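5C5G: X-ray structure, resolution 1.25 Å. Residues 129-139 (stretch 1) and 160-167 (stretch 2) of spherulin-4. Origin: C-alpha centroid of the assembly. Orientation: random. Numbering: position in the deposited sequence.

Stretch 1, residues 129-139: YLRELTDVVKG
Stretch 2 (160-167) RYLSTADS

What backbones meet here? Stretch 1 is helix from Tyr129 onward, continuing one that begins earlier in the chain, with phi/psi near -63/-42 through Val137 and regular bonds such as Thr134 N to Leu130 O and Lys138 N to Thr134 O, at 3.0 and 2.9 Å. Gly139 relaxes to -104/-1. In stretch 2, Arg160 to Thr164 have helical phi/psi without the regular bonds; Thr164 N instead reaches Tyr161 O at 3.0 Å. Ala165 then swings to -130/157, Asp166 returns to -72/-36, and Ser167 is extended at -147/149. The nearest CA atoms across the contact are those of Arg131 and Thr164, 6.0 Å apart, and the contact buries 274 Å² in all.

Which residues of the helix face the second stretch? Leu130, Thr134 and Lys138, spaced four apart and so lined up along one side of the helix, direct their CA-to-CB bonds toward it, while that of Arg131 runs sideways. Their partners follow in the same order: Leu130 meets Tyr161 and Thr164, Thr134 meets Thr164, and Lys138 meets Asp166.

How does the apolar end pack? Leu130 (chi1 m, chi2 t) sets CD1 over one face of the Tyr161 ring, 4.1 Å from its centroid and 23° off the normal, a CH-pi contact in which Leu130 CD1 lies 3.8 Å from Tyr161 CD1. Tyr161 (chi1 -68°, chi2 -36°) leaves its backbone sideways, but the end of its side chain comes nearer the helix. Separately, Arg131 (chi1 m, chi2 t, chi3 p) brings aliphatic carbon to Thr164, Arg131 CG lying 3.9 Å from Thr164 CG2.

Why is Thr164 central? Its CA-to-CB bond points toward the helix, and it has the largest area covered in the contact, 86 Å². With chi1 at 69° (p), Thr164 OG1 donates to Tyr161 O at 2.7 Å, a bond within its own turn, and lies 4.2 Å from Leu130 CB. Its carbonyl serves the helix: Thr134 (chi1 m) donates from OG1 to Thr164 O at 2.7 Å, a short bond tying a helix side chain directly to the backbone of stretch 2.

What closes the far end? Lys138 (chi m, m, t, t) extends its amine to Asp166 (chi1 -65°, chi2 -66°), where Lys138 NZ donates to Asp166 OD2 at 3.2 Å within a salt bridge. The Asp166 CA-to-CB bond runs sideways, yet its carboxylate comes nearer the helix, so charge pairing bridges a wider backbone gap here than at Thr164.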

# COMPACT_ATOMS: atom_id res chain seq x y z
N TYR A 129 19.36 -7.93 -4.60
CA TYR A 129 19.09 -6.94 -3.56
C TYR A 129 17.66 -7.06 -3.09
O TYR A 129 17.41 -7.12 -1.88
CB TYR A 129 19.36 -5.56 -4.16
CG TYR A 129 19.06 -4.29 -3.37
CD1 TYR A 129 17.79 -3.76 -3.32
CD2 TYR A 129 20.09 -3.55 -2.81
CE1 TYR A 129 17.54 -2.56 -2.67
CE2 TYR A 129 19.85 -2.35 -2.16
CZ TYR A 129 18.57 -1.87 -2.10
OH TYR A 129 18.32 -0.66 -1.50
N LEU A 130 16.71 -7.13 -4.01
CA LEU A 130 15.31 -7.24 -3.62
C LEU A 130 15.02 -8.55 -2.92
O LEU A 130 14.26 -8.60 -1.95
CB LEU A 130 14.38 -7.07 -4.82
CG LEU A 130 14.41 -5.67 -5.47
CD1 LEU A 130 13.57 -5.65 -6.73
CD2 LEU A 130 13.92 -4.60 -4.49
N ARG A 131 15.64 -9.64 -3.38
CA ARG A 131 15.44 -10.93 -2.73
C ARG A 131 15.99 -10.93 -1.31
O ARG A 131 15.39 -11.50 -0.39
CB ARG A 131 16.07 -12.05 -3.55
CG ARG A 131 15.25 -12.45 -4.78
CD ARG A 131 16.05 -13.33 -5.77
NE ARG A 131 16.49 -14.64 -5.27
CZ ARG A 131 15.73 -15.72 -5.20
NH1 ARG A 131 14.45 -15.65 -5.54
NH2 ARG A 131 16.23 -16.87 -4.77
N GLU A 132 17.14 -10.29 -1.12
CA GLU A 132 17.71 -10.16 0.21
C GLU A 132 16.76 -9.39 1.12
O GLU A 132 16.55 -9.76 2.27
CB GLU A 132 19.08 -9.49 0.18
CG GLU A 132 19.68 -9.34 1.58
CD GLU A 132 21.15 -8.99 1.60
OE1 GLU A 132 21.80 -9.02 0.54
OE2 GLU A 132 21.64 -8.69 2.71
N LEU A 133 16.19 -8.31 0.62
CA LEU A 133 15.25 -7.54 1.42
C LEU A 133 14.04 -8.36 1.83
O LEU A 133 13.58 -8.24 2.96
CB LEU A 133 14.80 -6.27 0.70
CG LEU A 133 15.90 -5.22 0.54
CD1 LEU A 133 15.31 -3.99 -0.15
CD2 LEU A 133 16.56 -4.83 1.87
N THR A 134 13.52 -9.17 0.92
CA THR A 134 12.42 -10.04 1.27
C THR A 134 12.84 -11.04 2.35
O THR A 134 12.08 -11.29 3.29
CB THR A 134 11.84 -10.71 0.02
OG1 THR A 134 11.14 -9.70 -0.69
CG2 THR A 134 10.87 -11.83 0.37
N ASP A 135 14.03 -11.61 2.23
CA ASP A 135 14.53 -12.51 3.26
C ASP A 135 14.60 -11.82 4.62
O ASP A 135 14.27 -12.40 5.65
CB ASP A 135 15.91 -13.06 2.88
CG ASP A 135 15.84 -14.13 1.80
OD1 ASP A 135 14.74 -14.63 1.50
OD2 ASP A 135 16.92 -14.49 1.28
N VAL A 136 15.05 -10.58 4.63
CA VAL A 136 15.11 -9.82 5.87
C VAL A 136 13.72 -9.61 6.46
O VAL A 136 13.50 -9.84 7.65
CB VAL A 136 15.82 -8.46 5.67
CG1 VAL A 136 15.76 -7.61 6.94
CG2 VAL A 136 17.27 -8.67 5.26
N VAL A 137 12.76 -9.20 5.64
CA VAL A 137 11.42 -9.00 6.16
C VAL A 137 10.84 -10.31 6.70
O VAL A 137 10.27 -10.34 7.80
CB VAL A 137 10.51 -8.45 5.08
CG1 VAL A 137 9.06 -8.38 5.56
CG2 VAL A 137 10.98 -7.07 4.70
N LYS A 138 10.98 -11.39 5.94
CA LYS A 138 10.42 -12.68 6.34
C LYS A 138 11.11 -13.25 7.57
O LYS A 138 10.52 -14.08 8.27
CB LYS A 138 10.51 -13.68 5.20
CG LYS A 138 9.74 -13.29 3.94
CD LYS A 138 8.23 -13.27 4.12
CE LYS A 138 7.53 -12.96 2.78
NZ LYS A 138 6.06 -12.64 2.92
N GLY A 139 12.35 -12.85 7.84
CA GLY A 139 13.12 -13.44 8.92
C GLY A 139 13.26 -12.61 10.18
O GLY A 139 13.87 -13.05 11.16
N ARG A 160 10.11 -10.36 -13.74
CA ARG A 160 10.90 -11.19 -12.83
C ARG A 160 10.93 -10.64 -11.42
O ARG A 160 11.24 -11.38 -10.47
CB ARG A 160 12.31 -11.38 -13.38
CG ARG A 160 12.37 -12.33 -14.55
CD ARG A 160 13.69 -12.24 -15.28
NE ARG A 160 13.72 -11.07 -16.14
CZ ARG A 160 14.66 -10.83 -17.05
NH1 ARG A 160 14.59 -9.74 -17.79
NH2 ARG A 160 15.66 -11.70 -17.25
N TYR A 161 10.62 -9.37 -11.24
CA TYR A 161 10.57 -8.82 -9.90
C TYR A 161 9.28 -9.16 -9.15
O TYR A 161 9.24 -9.10 -7.92
CB TYR A 161 10.74 -7.31 -9.96
CG TYR A 161 12.11 -6.83 -10.40
CD1 TYR A 161 13.27 -7.49 -10.04
CD2 TYR A 161 12.25 -5.67 -11.16
CE1 TYR A 161 14.52 -7.04 -10.43
CE2 TYR A 161 13.51 -5.21 -11.55
CZ TYR A 161 14.63 -5.91 -11.20
OH TYR A 161 15.87 -5.47 -11.56
N LEU A 162 8.21 -9.49 -9.87
CA LEU A 162 6.91 -9.62 -9.22
C LEU A 162 6.89 -10.71 -8.16
O LEU A 162 6.21 -10.57 -7.14
CB LEU A 162 5.82 -9.89 -10.25
CG LEU A 162 5.59 -8.76 -11.24
CD1 LEU A 162 4.60 -9.19 -12.30
CD2 LEU A 162 5.11 -7.47 -10.58
N SER A 163 7.62 -11.79 -8.37
CA SER A 163 7.55 -12.91 -7.43
C SER A 163 8.37 -12.64 -6.16
O SER A 163 8.28 -13.42 -5.21
CB SER A 163 7.98 -14.21 -8.09
OG SER A 163 9.33 -14.13 -8.46
N THR A 164 9.12 -11.55 -6.12
CA THR A 164 9.88 -11.19 -4.92
C THR A 164 9.05 -10.43 -3.89
O THR A 164 9.50 -10.19 -2.77
CB THR A 164 11.15 -10.38 -5.25
OG1 THR A 164 10.83 -9.07 -5.73
CG2 THR A 164 11.95 -11.10 -6.30
N ALA A 165 7.83 -10.06 -4.24
CA ALA A 165 6.94 -9.29 -3.37
C ALA A 165 5.58 -9.97 -3.33
O ALA A 165 5.21 -10.72 -4.26
CB ALA A 165 6.80 -7.86 -3.85
N ASP A 166 4.82 -9.73 -2.28
CA ASP A 166 3.43 -10.16 -2.23
C ASP A 166 2.55 -9.34 -3.15
O ASP A 166 1.63 -9.88 -3.78
CB ASP A 166 2.93 -10.09 -0.79
CG ASP A 166 3.65 -11.06 0.09
OD1 ASP A 166 3.49 -12.28 -0.13
OD2 ASP A 166 4.39 -10.66 1.02
N SER A 167 2.84 -8.05 -3.26
CA SER A 167 2.15 -7.16 -4.20
C SER A 167 3.10 -6.11 -4.69
O SER A 167 3.99 -5.69 -3.95
CB SER A 167 0.95 -6.48 -3.55
OG SER A 167 -0.01 -7.44 -3.13